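Local coordinates for phosphotriesterase family protein (PDB 3PNZ), which probably hydrolyses phosphorylated sugar lactones at a two-zinc site in an amidohydrolase-fold (TIM) barrel, at residues 108-112 and 113-117; 119-122 and 123-127; 128-131 and 132-135; 165-168 and 169-173. All blocks are in the same frame, centred on the assembly; numbering follows the deposited sequence.

Contact 1: residues 108-112 and 113-117; sequences ELKPI and IGDFE
The C-terminal end of the short helix 110-113 is made here, where the carbonyls of Leu109 and Lys110 meet the amides of Ile113 and Gly114. Ile113 N donates to Leu109 O at 2.7 Å, nearly straight (168°), and Ile112 N bonds the same oxygen, so it is gripped twice. Gly114 N reaches Lys110 O at 2.8 Å with a more bent N-H (134°). At Gly114 the chain leaves helical geometry with positive phi. The Lys110 side chain reaches past Gly114 along the departing chain: its CG lies beside its own backbone N (chi1 -59°) and the rest is extended. Lys110 CD passes 3.4 Å from Asp115 OD1, and Lys110 NZ forms a weak salt bridge with that oxygen at 3.5 Å. Lys110 CE lies 3.4 Å from Phe116 O, a carbonyl buried without a hydrogen-bonding partner in the model. Glu117 OE1 comes within 4.4 Å of Lys110 NZ, beyond a salt bridge but probably adding to the negative field. Leu109 and Ile113 pack on Tyr119 and Trp122 of helix 119-124. The arrangement is a helix C terminus ended by a positive-phi glycine, followed by an inverse gamma turn centred on Asp115.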
loop_
_atom_site.group_PDB
_atom_site.type_symbol
_atom_site.label_atom_id
_atom_site.label_comp_id
_atom_site.label_asym_id
_atom_site.label_seq_id
_atom_site.Cartn_x
_atom_site.Cartn_y
_atom_site.Cartn_z
ATOM N N GLU A 108 8.427 -21.118 -6.893
ATOM C CA GLU A 108 9.541 -20.194 -6.708
ATOM C C GLU A 108 9.739 -19.764 -5.255
ATOM O O GLU A 108 10.826 -19.331 -4.874
ATOM C CB GLU A 108 9.365 -18.954 -7.587
ATOM C CG GLU A 108 9.437 -19.219 -9.087
ATOM C CD GLU A 108 8.108 -19.650 -9.682
ATOM O OE1 GLU A 108 7.136 -19.834 -8.916
ATOM O OE2 GLU A 108 8.035 -19.802 -10.921
ATOM N N LEU A 109 8.689 -19.866 -4.447
ATOM C CA LEU A 109 8.762 -19.421 -3.060
ATOM C C LEU A 109 9.308 -20.491 -2.124
ATOM O O LEU A 109 9.804 -20.182 -1.043
ATOM C CB LEU A 109 7.383 -18.978 -2.564
ATOM C CG LEU A 109 6.844 -17.659 -3.117
ATOM C CD1 LEU A 109 5.441 -17.407 -2.582
ATOM C CD2 LEU A 109 7.771 -16.515 -2.749
ATOM N N LYS A 110 9.199 -21.749 -2.528
ATOM C CA LYS A 110 9.520 -22.846 -1.617
ATOM C C LYS A 110 10.977 -22.862 -1.146
ATOM O O LYS A 110 11.244 -23.152 0.019
ATOM C CB LYS A 110 9.091 -24.195 -2.203
ATOM C CG LYS A 110 7.597 -24.249 -2.483
ATOM C CD LYS A 110 7.027 -25.659 -2.447
ATOM C CE LYS A 110 5.508 -25.604 -2.572
ATOM N NZ LYS A 110 4.863 -26.941 -2.483
ATOM N N PRO A 111 11.922 -22.539 -2.046
ATOM C CA PRO A 111 13.320 -22.425 -1.614
ATOM C C PRO A 111 13.517 -21.314 -0.583
ATOM O O PRO A 111 14.457 -21.368 0.215
ATOM C CB PRO A 111 14.058 -22.070 -2.910
ATOM C CG PRO A 111 13.198 -22.595 -3.996
ATOM C CD PRO A 111 11.784 -22.427 -3.509
ATOM N N ILE A 112 12.647 -20.310 -0.607
ATOM C CA ILE A 112 12.774 -19.169 0.297
ATOM C C ILE A 112 11.989 -19.378 1.589
ATOM O O ILE A 112 12.503 -19.160 2.687
ATOM C CB ILE A 112 12.284 -17.869 -0.372
ATOM C CG1 ILE A 112 13.059 -17.613 -1.666
ATOM C CG2 ILE A 112 12.415 -16.691 0.588
ATOM C CD1 ILE A 112 12.408 -16.595 -2.573
ATOM N N ILE A 113 10.743 -19.814 1.446
ATOM C CA ILE A 113 9.823 -19.926 2.570
ATOM C C ILE A 113 9.845 -21.309 3.216
ATOM O O ILE A 113 9.686 -21.445 4.434
ATOM C CB ILE A 113 8.390 -19.583 2.115
ATOM C CG1 ILE A 113 8.193 -18.067 2.128
ATOM C CG2 ILE A 113 7.362 -20.274 2.984
ATOM C CD1 ILE A 113 6.848 -17.628 1.569
ATOM N N GLY A 114 10.052 -22.332 2.397
ATOM C CA GLY A 114 10.000 -23.701 2.872
ATOM C C GLY A 114 8.982 -24.503 2.089
ATOM O O GLY A 114 8.185 -23.943 1.333
ATOM N N ASP A 115 9.005 -25.820 2.266
ATOM C CA ASP A 115 8.105 -26.697 1.533
ATOM C C ASP A 115 6.734 -26.749 2.200
ATOM O O ASP A 115 6.400 -27.712 2.897
ATOM C CB ASP A 115 8.694 -28.103 1.417
ATOM C CG ASP A 115 7.979 -28.951 0.382
ATOM O OD1 ASP A 115 7.293 -28.374 -0.491
ATOM O OD2 ASP A 115 8.107 -30.193 0.437
ATOM N N PHE A 116 5.946 -25.702 1.983
ATOM C CA PHE A 116 4.597 -25.627 2.526
ATOM C C PHE A 116 3.587 -25.556 1.384
ATOM O O PHE A 116 3.851 -24.948 0.349
ATOM C CB PHE A 116 4.447 -24.399 3.426
ATOM C CG PHE A 116 5.245 -24.469 4.700
ATOM C CD1 PHE A 116 4.837 -25.283 5.744
ATOM C CD2 PHE A 116 6.384 -23.703 4.863
ATOM C CE1 PHE A 116 5.555 -25.342 6.925
ATOM C CE2 PHE A 116 7.111 -23.753 6.038
ATOM C CZ PHE A 116 6.695 -24.574 7.073
ATOM N N GLU A 117 2.431 -26.177 1.581
ATOM C CA GLU A 117 1.399 -26.219 0.551
ATOM C C GLU A 117 0.744 -24.852 0.364
ATOM O O GLU A 117 0.628 -24.359 -0.756
ATOM C CB GLU A 117 0.338 -27.263 0.904
ATOM C CG GLU A 117 -0.686 -27.513 -0.196
ATOM C CD GLU A 117 -0.064 -28.116 -1.447
ATOM O OE1 GLU A 117 1.003 -28.763 -1.330
ATOM O OE2 GLU A 117 -0.640 -27.946 -2.544
#

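Contact 2: residues 119-122 and 123-127; sequences YYEW and IENTT
The Trp122 indole carries Ile123 against one face, with CG1 3.7 Å above the ring plane and offset toward the rim; its closest ring atom is CE3. Thr126 approaches the five-membered ring obliquely, its OG1 3.2 Å from Trp122 CD1. Beyond these segments, Phe134 meets the indole edge-to-face and Phe116 packs on it with ring planes inclined at about 40°, which closes Trp122 into an aromatic cluster. The indole is placed there by its first torsion, which sets CG opposite the backbone N (chi1 166°).

The Glu121 carboxylate and the Asn125 amide are turned 73° apart and do not pair. Instead Asn125 ND2 swings back to Glu121 O at 2.8 Å, while the backbone N of the same residue bonds that oxygen at 3.1 Å; the carbonyl is thus held by the backbone and the side-chain amide of one asparagine. The Glu121 carboxylate is engaged elsewhere, OE2 accepting from Glu117 N.

Next along, Thr126 OG1 donates to Trp122 O at 2.7 Å, tilted from the carbonyl plane, and Asn125 N adds a weak bond to that oxygen. Within the helix proper, Ile123 N and Glu124 N bond Tyr119 O and Tyr120 O. Thr127 then takes the N-cap position of helix 128-140, its OG1 bonded to Lys130 N. The geometry is that of a helix C terminus whose last carbonyls are met by side chains of the linker, running directly into the N-cap of the next helix.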
loop_
_atom_site.group_PDB
_atom_site.type_symbol
_atom_site.label_atom_id
_atom_site.label_comp_id
_atom_site.label_asym_id
_atom_site.label_seq_id
_atom_site.Cartn_x
_atom_site.Cartn_y
_atom_site.Cartn_z
ATOM N N TYR A 119 -0.112 -20.699 2.251
ATOM C CA TYR A 119 0.403 -19.680 3.155
ATOM C C TYR A 119 -0.044 -19.945 4.581
ATOM O O TYR A 119 0.695 -19.677 5.529
ATOM C CB TYR A 119 -0.083 -18.296 2.746
ATOM C CG TYR A 119 0.381 -17.845 1.393
ATOM C CD1 TYR A 119 1.618 -17.231 1.230
ATOM C CD2 TYR A 119 -0.433 -17.994 0.279
ATOM C CE1 TYR A 119 2.041 -16.804 -0.011
ATOM C CE2 TYR A 119 -0.023 -17.567 -0.964
ATOM C CZ TYR A 119 1.213 -16.969 -1.103
ATOM O OH TYR A 119 1.615 -16.537 -2.341
ATOM N N TYR A 120 -1.265 -20.449 4.744
ATOM C CA TYR A 120 -1.752 -20.779 6.074
ATOM C C TYR A 120 -0.812 -21.787 6.727
ATOM O O TYR A 120 -0.446 -21.638 7.890
ATOM C CB TYR A 120 -3.162 -21.376 6.031
ATOM C CG TYR A 120 -4.303 -20.394 6.221
ATOM C CD1 TYR A 120 -5.312 -20.283 5.266
ATOM C CD2 TYR A 120 -4.388 -19.600 7.361
ATOM C CE1 TYR A 120 -6.369 -19.396 5.437
ATOM C CE2 TYR A 120 -5.439 -18.703 7.539
ATOM C CZ TYR A 120 -6.427 -18.610 6.573
ATOM O OH TYR A 120 -7.479 -17.735 6.740
ATOM N N GLU A 121 -0.437 -22.824 5.983
ATOM C CA GLU A 121 0.416 -23.858 6.552
ATOM C C GLU A 121 1.761 -23.258 6.955
ATOM O O GLU A 121 2.266 -23.515 8.047
ATOM C CB GLU A 121 0.615 -25.020 5.581
ATOM C CG GLU A 121 1.368 -26.192 6.214
ATOM C CD GLU A 121 1.645 -27.333 5.248
ATOM O OE1 GLU A 121 1.630 -28.500 5.698
ATOM O OE2 GLU A 121 1.878 -27.070 4.048
ATOM N N TRP A 122 2.325 -22.451 6.063
ATOM C CA TRP A 122 3.587 -21.768 6.316
ATOM C C TRP A 122 3.521 -20.926 7.582
ATOM O O TRP A 122 4.332 -21.085 8.492
ATOM C CB TRP A 122 3.954 -20.898 5.113
ATOM C CG TRP A 122 5.046 -19.889 5.354
ATOM C CD1 TRP A 122 6.222 -20.083 6.028
ATOM C CD2 TRP A 122 5.068 -18.533 4.891
ATOM N NE1 TRP A 122 6.967 -18.924 6.021
ATOM C CE2 TRP A 122 6.280 -17.959 5.331
ATOM C CE3 TRP A 122 4.173 -17.743 4.162
ATOM C CZ2 TRP A 122 6.623 -16.635 5.055
ATOM C CZ3 TRP A 122 4.513 -16.427 3.890
ATOM C CH2 TRP A 122 5.731 -15.887 4.336
ATOM N N ILE A 123 2.536 -20.037 7.641
ATOM C CA ILE A 123 2.444 -19.076 8.728
ATOM C C ILE A 123 2.127 -19.748 10.060
ATOM O O ILE A 123 2.662 -19.365 11.099
ATOM C CB ILE A 123 1.434 -17.962 8.388
ATOM C CG1 ILE A 123 1.958 -17.157 7.192
ATOM C CG2 ILE A 123 1.192 -17.073 9.601
ATOM C CD1 ILE A 123 0.938 -16.244 6.529
ATOM N N GLU A 124 1.288 -20.778 10.021
ATOM C CA GLU A 124 0.928 -21.502 11.231
ATOM C C GLU A 124 2.128 -22.252 11.818
ATOM O O GLU A 124 2.306 -22.304 13.036
ATOM C CB GLU A 124 -0.228 -22.470 10.945
ATOM C CG GLU A 124 -0.609 -23.348 12.122
ATOM C CD GLU A 124 -1.011 -22.548 13.350
ATOM O OE1 GLU A 124 -2.159 -22.054 13.385
ATOM O OE2 GLU A 124 -0.184 -22.417 14.283
ATOM N N ASN A 125 2.965 -22.804 10.946
ATOM C CA ASN A 125 4.045 -23.684 11.387
ATOM C C ASN A 125 5.436 -23.059 11.428
ATOM O O ASN A 125 6.439 -23.760 11.564
ATOM C CB ASN A 125 4.045 -24.960 10.546
ATOM C CG ASN A 125 2.787 -25.782 10.750
ATOM O OD1 ASN A 125 2.622 -26.435 11.781
ATOM N ND2 ASN A 125 1.885 -25.740 9.777
ATOM N N THR A 126 5.495 -21.735 11.330
ATOM C CA THR A 126 6.759 -21.015 11.358
ATOM C C THR A 126 6.755 -20.068 12.549
ATOM O O THR A 126 5.740 -19.428 12.831
ATOM C CB THR A 126 6.963 -20.234 10.048
ATOM O OG1 THR A 126 6.969 -21.151 8.948
ATOM C CG2 THR A 126 8.263 -19.448 10.065
ATOM N N THR A 127 7.872 -19.993 13.267
ATOM C CA THR A 127 7.937 -19.159 14.463
ATOM C C THR A 127 7.876 -17.691 14.061
ATOM O O THR A 127 8.259 -17.333 12.953
ATOM C CB THR A 127 9.239 -19.376 15.251
ATOM O OG1 THR A 127 10.350 -18.968 14.446
ATOM C CG2 THR A 127 9.402 -20.842 15.640
#

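Contact 3: residues 128-131 and 132-135; sequences TDKL and TEFV. With PO4 (phosphate ion), chain M.
Lys130 and Glu133 pair on the first turns of helix 128-140, one of the helices packed round the TIM-type barrel of this phosphotriesterase-family protein. The charged pair is an i to i+3 salt bridge. The bend at chi2 (-64°) brings the lysine alongside the extended glutamate, the two pointing the same way. Lys130 NZ lies equally far, 3.2 Å, from OE1 and OE2 of Glu133; both bonds are weak, and both residues are exposed.

Backbone hydrogen bonds are regular: Thr132 N to Thr128 O, Glu133 N to Asp129 O, Phe134 N to Lys130 O and Val135 N to Leu131 O. Thr132 OG1 lies beside its own backbone N, which leaves it 3.2 Å from Thr128 O; its stronger partner is Ala172 O of helix 164-180, tying the two helices together.

Carbon atoms also press on a backbone carbonyl: Val135 CG2 lies 3.4 Å from Leu131 O, and the same oxygen lies near the plane of the Phe134 ring, at its edge.

Anion binding occupies the helix start, where the helix dipole would probably help. A phosphate, probably from the crystallisation liquor, accepts from Thr128 N through O4 at 2.8 Å (163°), while Thr128 OG1 lies 3.2 Å from phosphate O4 and 3.3 Å from phosphate O2.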
loop_
_atom_site.group_PDB
_atom_site.type_symbol
_atom_site.label_atom_id
_atom_site.label_comp_id
_atom_site.label_asym_id
_atom_site.label_seq_id
_atom_site.Cartn_x
_atom_site.Cartn_y
_atom_site.Cartn_z
ATOM N N THR A 128 7.414 -16.849 14.975
ATOM C CA THR A 128 7.364 -15.415 14.724
ATOM C C THR A 128 8.737 -14.906 14.269
ATOM O O THR A 128 8.838 -14.119 13.328
ATOM C CB THR A 128 6.877 -14.637 15.969
ATOM O OG1 THR A 128 5.609 -15.157 16.393
ATOM C CG2 THR A 128 6.722 -13.162 15.658
ATOM N N ASP A 129 9.798 -15.381 14.916
ATOM C CA ASP A 129 11.141 -14.900 14.588
ATOM C C ASP A 129 11.556 -15.267 13.166
ATOM O O ASP A 129 12.222 -14.488 12.484
ATOM C CB ASP A 129 12.164 -15.405 15.609
ATOM C CG ASP A 129 12.005 -14.743 16.969
ATOM O OD1 ASP A 129 11.217 -13.775 17.082
ATOM O OD2 ASP A 129 12.669 -15.191 17.929
ATOM N N LYS A 130 11.153 -16.447 12.715
ATOM C CA LYS A 130 11.449 -16.865 11.352
ATOM C C LYS A 130 10.612 -16.090 10.338
ATOM O O LYS A 130 11.063 -15.821 9.230
ATOM C CB LYS A 130 11.244 -18.373 11.192
ATOM C CG LYS A 130 12.364 -19.205 11.810
ATOM C CD LYS A 130 13.677 -18.934 11.094
ATOM C CE LYS A 130 14.845 -19.666 11.750
ATOM N NZ LYS A 130 16.141 -19.295 11.110
ATOM N N LEU A 131 9.388 -15.730 10.710
ATOM C CA LEU A 131 8.589 -14.869 9.845
ATOM C C LEU A 131 9.242 -13.488 9.742
ATOM O O LEU A 131 9.290 -12.889 8.665
ATOM C CB LEU A 131 7.136 -14.778 10.341
ATOM C CG LEU A 131 6.317 -16.068 10.186
ATOM C CD1 LEU A 131 4.920 -15.903 10.811
ATOM C CD2 LEU A 131 6.211 -16.484 8.723
ATOM N N THR A 132 9.759 -12.993 10.860
ATOM C CA THR A 132 10.496 -11.737 10.852
ATOM C C THR A 132 11.681 -11.826 9.883
ATOM O O THR A 132 11.882 -10.939 9.066
ATOM C CB THR A 132 10.982 -11.365 12.255
ATOM O OG1 THR A 132 9.847 -11.116 13.102
ATOM C CG2 THR A 132 11.873 -10.115 12.210
ATOM N N GLU A 133 12.443 -12.914 9.960
ATOM C CA GLU A 133 13.592 -13.095 9.071
ATOM C C GLU A 133 13.191 -12.984 7.604
ATOM O O GLU A 133 13.893 -12.365 6.802
ATOM C CB GLU A 133 14.268 -14.444 9.312
ATOM C CG GLU A 133 14.869 -14.616 10.687
ATOM C CD GLU A 133 15.783 -15.831 10.767
ATOM O OE1 GLU A 133 16.141 -16.377 9.696
ATOM O OE2 GLU A 133 16.138 -16.234 11.898
ATOM N N PHE A 134 12.070 -13.609 7.256
ATOM C CA PHE A 134 11.552 -13.562 5.895
ATOM C C PHE A 134 11.298 -12.123 5.434
ATOM O O PHE A 134 11.706 -11.725 4.337
ATOM C CB PHE A 134 10.261 -14.388 5.779
ATOM C CG PHE A 134 9.447 -14.048 4.569
ATOM C CD1 PHE A 134 9.782 -14.562 3.329
ATOM C CD2 PHE A 134 8.363 -13.188 4.667
ATOM C CE1 PHE A 134 9.049 -14.230 2.206
ATOM C CE2 PHE A 134 7.622 -12.854 3.549
ATOM C CZ PHE A 134 7.965 -13.374 2.318
ATOM N N VAL A 135 10.630 -11.342 6.277
ATOM C CA VAL A 135 10.314 -9.958 5.949
ATOM C C VAL A 135 11.592 -9.120 5.866
ATOM O O VAL A 135 11.758 -8.317 4.954
ATOM C CB VAL A 135 9.334 -9.338 6.974
ATOM C CG1 VAL A 135 9.058 -7.874 6.646
ATOM C CG2 VAL A 135 8.027 -10.137 7.016
HETATM P P PO4 M . 6.061 -17.990 18.567
HETATM O O1 PO4 M . 7.126 -17.076 19.136
HETATM O O2 PO4 M . 4.700 -17.349 18.731
HETATM O O3 PO4 M . 6.071 -19.313 19.297
HETATM O O4 PO4 M . 6.343 -18.228 17.106
#

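Contact 4: residues 165-168 and 169-173; sequences LEEK and TIRAV
Glu167 sets CG opposite its backbone N (chi1 176°) and runs out extended, while Arg171, one turn on, keeps CG beside its N (chi1 -60°) and is extended as far as NE; the two side chains lie side by side, pointing the same way. Glu167 OE2 sits at the guanidinium edge, in its plane, and is gripped side-on by two nitrogens. Arg171 NH2 approaches Glu167 OE2 at 2.8 Å from above the carboxylate plane, and Arg171 NE at 3.2 Å along the anti lone pair of OE2. The planes of the two groups stand 64° apart. Arg171 has further partners at the end of helix 194-203: Gln203 through NH2 and, just beyond it, Glu204 through NH1, which would help to fix the rotation of the guanidinium.

This is the i to i+4 flank of helix 164-180, the barrel helix between strands 150-152 and 184-186; the first of these strands leads to the carboxylated zinc ligand Lys154.

On another side of the helix Thr169 OG1 donates to Glu166 O at 2.7 Å. Ile170 N bonds the same oxygen at 3.0 Å, in the carbonyl plane, so this carbonyl has two donors. Glu166 OE2 bonds Ser98 OG and OE1 bonds Thr163 N; the side chain is about 11 Å from a zinc ion. Lys168, extended beyond CG, hydrogen-bonds Thr126 O and Ile123 O through NZ. Ala172 N bonds Lys168 O, and Ala172 CB is 3.6 Å from Lys168 O.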
loop_
_atom_site.group_PDB
_atom_site.type_symbol
_atom_site.label_atom_id
_atom_site.label_comp_id
_atom_site.label_asym_id
_atom_site.label_seq_id
_atom_site.Cartn_x
_atom_site.Cartn_y
_atom_site.Cartn_z
ATOM N N LEU A 165 -3.464 -15.654 14.179
ATOM C CA LEU A 165 -2.418 -15.725 13.157
ATOM C C LEU A 165 -2.127 -14.343 12.589
ATOM O O LEU A 165 -0.979 -14.015 12.292
ATOM C CB LEU A 165 -2.788 -16.685 12.028
ATOM C CG LEU A 165 -2.541 -18.174 12.283
ATOM C CD1 LEU A 165 -2.926 -18.988 11.056
ATOM C CD2 LEU A 165 -1.084 -18.421 12.650
ATOM N N GLU A 166 -3.169 -13.532 12.435
ATOM C CA GLU A 166 -2.961 -12.173 11.947
ATOM C C GLU A 166 -2.090 -11.415 12.934
ATOM O O GLU A 166 -1.157 -10.716 12.541
ATOM C CB GLU A 166 -4.290 -11.443 11.732
ATOM C CG GLU A 166 -4.998 -11.845 10.439
ATOM C CD GLU A 166 -6.476 -11.462 10.410
ATOM O OE1 GLU A 166 -6.989 -10.910 11.402
ATOM O OE2 GLU A 166 -7.125 -11.718 9.379
ATOM N N GLU A 167 -2.398 -11.553 14.216
ATOM C CA GLU A 167 -1.632 -10.901 15.267
ATOM C C GLU A 167 -0.163 -11.316 15.232
ATOM O O GLU A 167 0.736 -10.488 15.416
ATOM C CB GLU A 167 -2.223 -11.233 16.639
ATOM C CG GLU A 167 -1.430 -10.664 17.793
ATOM C CD GLU A 167 -2.026 -11.020 19.136
ATOM O OE1 GLU A 167 -3.247 -11.284 19.190
ATOM O OE2 GLU A 167 -1.280 -11.042 20.132
ATOM N N LYS A 168 0.062 -12.609 15.028
ATOM C CA LYS A 168 1.411 -13.141 14.853
ATOM C C LYS A 168 2.153 -12.397 13.740
ATOM O O LYS A 168 3.318 -12.003 13.921
ATOM C CB LYS A 168 1.342 -14.637 14.540
ATOM C CG LYS A 168 2.694 -15.340 14.397
ATOM C CD LYS A 168 2.469 -16.787 13.922
ATOM C CE LYS A 168 3.617 -17.711 14.301
ATOM N NZ LYS A 168 3.303 -19.121 13.936
ATOM N N THR A 169 1.501 -12.202 12.595
ATOM C CA THR A 169 2.150 -11.471 11.504
ATOM C C THR A 169 2.390 -9.997 11.845
ATOM O O THR A 169 3.383 -9.417 11.409
ATOM C CB THR A 169 1.429 -11.600 10.140
ATOM O OG1 THR A 169 0.139 -10.978 10.206
ATOM C CG2 THR A 169 1.277 -13.066 9.738
ATOM N N ILE A 170 1.495 -9.387 12.616
ATOM C CA ILE A 170 1.727 -8.003 13.025
ATOM C C ILE A 170 3.013 -7.912 13.838
ATOM O O ILE A 170 3.842 -7.033 13.607
ATOM C CB ILE A 170 0.572 -7.415 13.873
ATOM C CG1 ILE A 170 -0.751 -7.475 13.096
ATOM C CG2 ILE A 170 0.908 -5.976 14.289
ATOM C CD1 ILE A 170 -1.934 -6.880 13.874
ATOM N N ARG A 171 3.176 -8.826 14.791
ATOM C CA ARG A 171 4.366 -8.814 15.634
ATOM C C ARG A 171 5.625 -9.115 14.811
ATOM O O ARG A 171 6.659 -8.494 15.022
ATOM C CB ARG A 171 4.214 -9.771 16.827
ATOM C CG ARG A 171 3.044 -9.409 17.726
ATOM C CD ARG A 171 3.023 -10.211 19.029
ATOM N NE ARG A 171 1.745 -10.045 19.723
ATOM C CZ ARG A 171 1.456 -9.031 20.529
ATOM N NH1 ARG A 171 2.353 -8.081 20.758
ATOM N NH2 ARG A 171 0.267 -8.966 21.115
ATOM N N ALA A 172 5.522 -10.034 13.854
ATOM C CA ALA A 172 6.661 -10.368 12.989
ATOM C C ALA A 172 7.098 -9.138 12.191
ATOM O O ALA A 172 8.290 -8.854 12.050
ATOM C CB ALA A 172 6.299 -11.508 12.047
ATOM N N VAL A 173 6.120 -8.404 11.676
ATOM C CA VAL A 173 6.395 -7.208 10.882
ATOM C C VAL A 173 6.937 -6.061 11.736
ATOM O O VAL A 173 7.863 -5.358 11.321
ATOM C CB VAL A 173 5.139 -6.771 10.106
ATOM C CG1 VAL A 173 5.323 -5.387 9.514
ATOM C CG2 VAL A 173 4.837 -7.794 9.022
#

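In the fold
From the N terminus the four contacts follow in series; none nests in or crosses another, and each lies within one unbroken run of chain. Contact 1 ends the helix 110-113 and contact 2 the helix 119-124, their centres about 11 Å apart, with Ile113 against Trp122. Contact 3 opens helix 128-140 directly after the linker of contact 2, and Leu131 packs back on Trp122, Ile123 and Thr126. The chain then passes through strand 150-152 before contact 4 on helix 164-180, which lies beside contacts 2 and 3. Contact 1 does not touch contact 4. Together they join the two short helices 110-113 and 119-124 to the barrel helices 128-140 and 164-180.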